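Side-chain contacts in DUF724 domain-containing protein 6-like (Raphanus sativus, PDB 5ZWX), which probably reads chromatin through paired Agenet domains that bind H3K9me2 histone tails, linking this mark to DNA methylation in heterochromatin: residues Ile22-Glu26 and Ser27-Gly31; Glu70-Asp73 and Val74-Arg78. One frame throughout, in Å; residues are numbered along the deposited sequence.

Interaction 1: residues Ile22-Glu26 and Ser27-Gly31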
# COMPACT_ATOMS: atom_id res chain seq x y z
N ILE A 22 -4.33 -0.73 1.70
CA ILE A 22 -5.13 0.30 2.34
C ILE A 22 -4.41 1.62 2.22
O ILE A 22 -3.20 1.73 2.62
CB ILE A 22 -5.34 0.00 3.84
CG1 ILE A 22 -5.90 -1.41 4.01
CG2 ILE A 22 -6.15 1.14 4.51
CD1 ILE A 22 -5.73 -2.01 5.38
N SER A 23 -5.09 2.62 1.66
CA SER A 23 -4.49 3.96 1.63
C SER A 23 -5.21 4.85 2.65
O SER A 23 -6.32 4.56 3.04
CB SER A 23 -4.56 4.57 0.23
OG SER A 23 -5.88 4.50 -0.27
N SER A 24 -4.55 5.88 3.12
CA SER A 24 -5.12 6.77 4.13
C SER A 24 -5.31 8.15 3.56
O SER A 24 -4.65 8.55 2.59
CB SER A 24 -4.25 6.81 5.37
OG SER A 24 -4.62 7.88 6.23
N ASN A 25 -6.21 8.90 4.20
CA ASN A 25 -6.51 10.26 3.82
C ASN A 25 -5.63 11.24 4.61
O ASN A 25 -5.48 12.40 4.25
CB ASN A 25 -8.00 10.54 4.06
CG ASN A 25 -8.92 9.53 3.37
OD1 ASN A 25 -8.63 9.07 2.27
ND2 ASN A 25 -10.03 9.18 4.02
N GLU A 26 -5.06 10.74 5.70
CA GLU A 26 -4.26 11.58 6.60
C GLU A 26 -2.96 12.01 5.93
O GLU A 26 -2.30 11.21 5.26
CB GLU A 26 -3.96 10.84 7.91
CG GLU A 26 -5.17 10.19 8.56
CD GLU A 26 -4.77 9.21 9.65
OE1 GLU A 26 -3.76 9.46 10.32
OE2 GLU A 26 -5.47 8.19 9.82
N SER A 27 -2.56 13.26 6.17
CA SER A 27 -1.40 13.81 5.48
C SER A 27 -0.12 13.00 5.75
O SER A 27 0.72 12.83 4.86
CB SER A 27 -1.18 15.27 5.89
OG SER A 27 -0.90 15.37 7.27
N GLY A 28 -0.01 12.49 6.98
CA GLY A 28 1.18 11.73 7.35
C GLY A 28 1.26 10.39 6.62
O GLY A 28 2.27 9.69 6.72
N PHE A 29 0.22 10.03 5.87
CA PHE A 29 0.26 8.75 5.15
C PHE A 29 0.15 8.89 3.63
O PHE A 29 -0.05 7.89 2.90
CB PHE A 29 -0.85 7.84 5.66
CG PHE A 29 -0.49 7.17 6.94
CD1 PHE A 29 0.45 6.13 6.95
CD2 PHE A 29 -1.05 7.57 8.14
CE1 PHE A 29 0.81 5.51 8.14
CE2 PHE A 29 -0.70 6.95 9.33
CZ PHE A 29 0.24 5.92 9.32
N ARG A 30 0.34 10.11 3.16
CA ARG A 30 0.31 10.43 1.74
C ARG A 30 1.27 9.54 0.96
O ARG A 30 2.47 9.46 1.28
CB ARG A 30 0.69 11.91 1.52
CG ARG A 30 0.27 12.47 0.19
CD ARG A 30 -1.23 12.68 0.14
NE ARG A 30 -1.66 13.68 1.11
CZ ARG A 30 -2.92 13.87 1.49
NH1 ARG A 30 -3.89 13.11 0.99
NH2 ARG A 30 -3.21 14.81 2.38
N GLY A 31 0.76 8.85 -0.06
CA GLY A 31 1.62 8.00 -0.86
C GLY A 31 1.84 6.60 -0.32
O GLY A 31 2.62 5.84 -0.92
O HOH W 1 -2.14 6.71 1.55

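Interaction 2: residues Glu70-Asp73 and Val74-Arg78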
# COMPACT_ATOMS: atom_id res chain seq x y z
N GLU A 70 -9.82 -0.30 11.38
CA GLU A 70 -10.36 1.00 11.01
C GLU A 70 -11.56 0.84 10.10
O GLU A 70 -11.58 -0.08 9.30
CB GLU A 70 -9.31 1.84 10.29
CG GLU A 70 -8.39 2.57 11.24
CD GLU A 70 -7.46 3.51 10.53
OE1 GLU A 70 -7.38 3.44 9.29
OE2 GLU A 70 -6.82 4.33 11.23
N VAL A 71 -12.53 1.75 10.24
CA VAL A 71 -13.63 1.87 9.27
C VAL A 71 -13.15 2.84 8.18
O VAL A 71 -12.72 3.95 8.49
CB VAL A 71 -14.91 2.37 9.95
CG1 VAL A 71 -16.04 2.60 8.92
CG2 VAL A 71 -15.36 1.37 11.02
N VAL A 72 -13.15 2.42 6.92
CA VAL A 72 -12.62 3.22 5.83
C VAL A 72 -13.60 3.30 4.67
O VAL A 72 -14.53 2.49 4.59
CB VAL A 72 -11.30 2.64 5.29
CG1 VAL A 72 -10.22 2.60 6.40
CG2 VAL A 72 -11.52 1.24 4.74
N ASP A 73 -13.38 4.25 3.76
CA ASP A 73 -14.15 4.36 2.52
C ASP A 73 -13.73 3.26 1.55
O ASP A 73 -12.56 2.86 1.51
CB ASP A 73 -13.91 5.72 1.85
CG ASP A 73 -14.44 6.90 2.67
OD1 ASP A 73 -15.46 6.75 3.37
OD2 ASP A 73 -13.84 7.99 2.58
N VAL A 74 -14.69 2.76 0.77
CA VAL A 74 -14.34 1.84 -0.29
C VAL A 74 -13.17 2.34 -1.16
O VAL A 74 -12.25 1.58 -1.48
CB VAL A 74 -15.58 1.56 -1.17
CG1 VAL A 74 -15.18 0.81 -2.43
CG2 VAL A 74 -16.59 0.75 -0.35
N GLY A 75 -13.18 3.63 -1.50
CA GLY A 75 -12.15 4.19 -2.37
C GLY A 75 -10.74 4.21 -1.75
O GLY A 75 -9.78 4.54 -2.45
N GLN A 76 -10.63 3.83 -0.48
CA GLN A 76 -9.30 3.73 0.16
C GLN A 76 -8.65 2.36 -0.08
O GLN A 76 -7.49 2.15 0.26
CB GLN A 76 -9.41 3.97 1.66
CG GLN A 76 -9.71 5.39 2.00
CD GLN A 76 -9.81 5.60 3.50
OE1 GLN A 76 -10.90 5.78 4.02
NE2 GLN A 76 -8.68 5.55 4.20
N LEU A 77 -9.40 1.42 -0.67
CA LEU A 77 -8.93 0.04 -0.76
C LEU A 77 -8.63 -0.37 -2.19
O LEU A 77 -9.29 0.11 -3.11
CB LEU A 77 -9.98 -0.92 -0.18
CG LEU A 77 -10.37 -0.63 1.27
CD1 LEU A 77 -11.42 -1.62 1.80
CD2 LEU A 77 -9.11 -0.65 2.15
N ARG A 78 -7.64 -1.24 -2.36
CA ARG A 78 -7.43 -1.89 -3.65
C ARG A 78 -6.95 -3.31 -3.41
O ARG A 78 -6.64 -3.66 -2.27
CB ARG A 78 -6.45 -1.11 -4.51
CG ARG A 78 -4.98 -1.16 -3.94
CD ARG A 78 -4.07 -0.23 -4.73
NE ARG A 78 -2.65 -0.63 -4.52
CZ ARG A 78 -1.63 -0.18 -5.25
NH1 ARG A 78 -1.85 0.71 -6.22
NH2 ARG A 78 -0.40 -0.62 -5.02
O HOH W 2 -8.39 5.81 7.35

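Interaction 1: residues Ile22-Glu26 and Ser27-Gly31
Glu26 and Phe29 are joined by a backbone hydrogen bond that closes a turn in one continuous stretch. Residues 22-26 leave a strand, and Ser27 and Gly28 form a short 3-10 turn. Phe29 N donates to Glu26 O at 2.8 Å, with an N-H...O angle of 158°. One residue further on, Arg30 N reaches Ser27 O in the same way.

The turn brings the side chains of Ser24 and Phe29 together. Ser24 CB lies 3.6 Å from Phe29 CB. Ser24 OG is turned away from its own backbone N (chi1 167°) and accepts from Glu26 N at 2.9 Å, which makes an ST turn. A water also links Ser24 to Phe29: it accepts from Ser24 N at 3.0 Å and lies 2.8 Å from Phe29 O, to which it probably donates.

Glu26 and Phe29 run side by side and point the same way. Glu26 OE1 meets the ring at its edge, in the ring plane, 4.0 Å from Phe29 CD2. The carboxylate stands at 90° to the ring. Both carboxylate oxygens form salt bridges with a basic side chain of the bound peptide, and Phe29 and Ser24 pack on a basic side chain of the peptide too. Ser27 OG and the Gly28 backbone add hydrogen bonds to the peptide, so this loop forms part of the histone-binding surface. The Arg30 chain, bent at chi2 and chi3, brings NH1 to 3.7 Å from Asn25 O.

The whole turn links strand 19-22 to strand 32-40, an antiparallel pair of the Agenet domain. Ile22 packs on Val53 and Tyr55 of strand 51-55, and Gly31 makes a backbone hydrogen bond with Glu109 of strand 106-116.

Interaction 2: residues Glu70-Asp73 and Val74-Arg78
Asp73 and Gln76 face each other across a tight turn of continuous chain, where strand 67-72 gives way to a 3-10 turn at 74-76 and Gln76 N donates to Asp73 O at 2.9 Å. Leu77 N then reaches Val74 O, and the chain enters the short strand 77-78.

The side chain of Gln76 folds back over the turn. With CG beside its backbone N (chi1 -70°) and the chain extended beyond it, the amide reaches the start of the turn. Its OE1 accepts from Asp73 N at 2.9 Å, and the N-H...O angle is 161°. The donor lies above the amide carbonyl plane, 36° out of it. Gln76 and Asp73 therefore hold each other twice, once by backbone alone and once through the side chain.

This turn belongs to the SH3-like barrel of the Agenet domain: a 3-10 turn comes just before the last short strand, and 77-78 pairs with strand 19-22. The NE2 end of Gln76 donates to Ser23 O on that side. A water accepts from Gln76 NE2 and donates to Glu70 OE1, each at 3.2 Å. Glu70 OE1 is also hydrogen-bonded to Tyr55 OH, while its OE2 forms a salt bridge with a basic side chain of the bound peptide.

Val72 packs over one face of the Gln76 amide, its CB 3.4 Å from Gln76 OE1. Its CG2 touches Leu77 CD2 at 4.0 Å, the two side chains crossing at about a right angle. Both residues are buried against Val53 of strand 51-55.

Interactions 1 and 2 are both partly buried turns of one Agenet domain, with centres about 11 Å apart. Interaction 1 connects strand 19-22 to strand 32-40, and interaction 2 connects strand 67-72 to strand 77-78. Strand 19-22 pairs with 77-78, which brings the two turns together. Ile22 CG1 packs on Leu77 CD2 at 3.8 Å. Their chemistry differs. Residues 22-31 offer the bound peptide an acidic group, an aromatic ring and polar backbone. In residues 70-78 a glutamine amide closes the turn with one face on Val72, which in turn meets Leu77, and the peptide is met through Glu70.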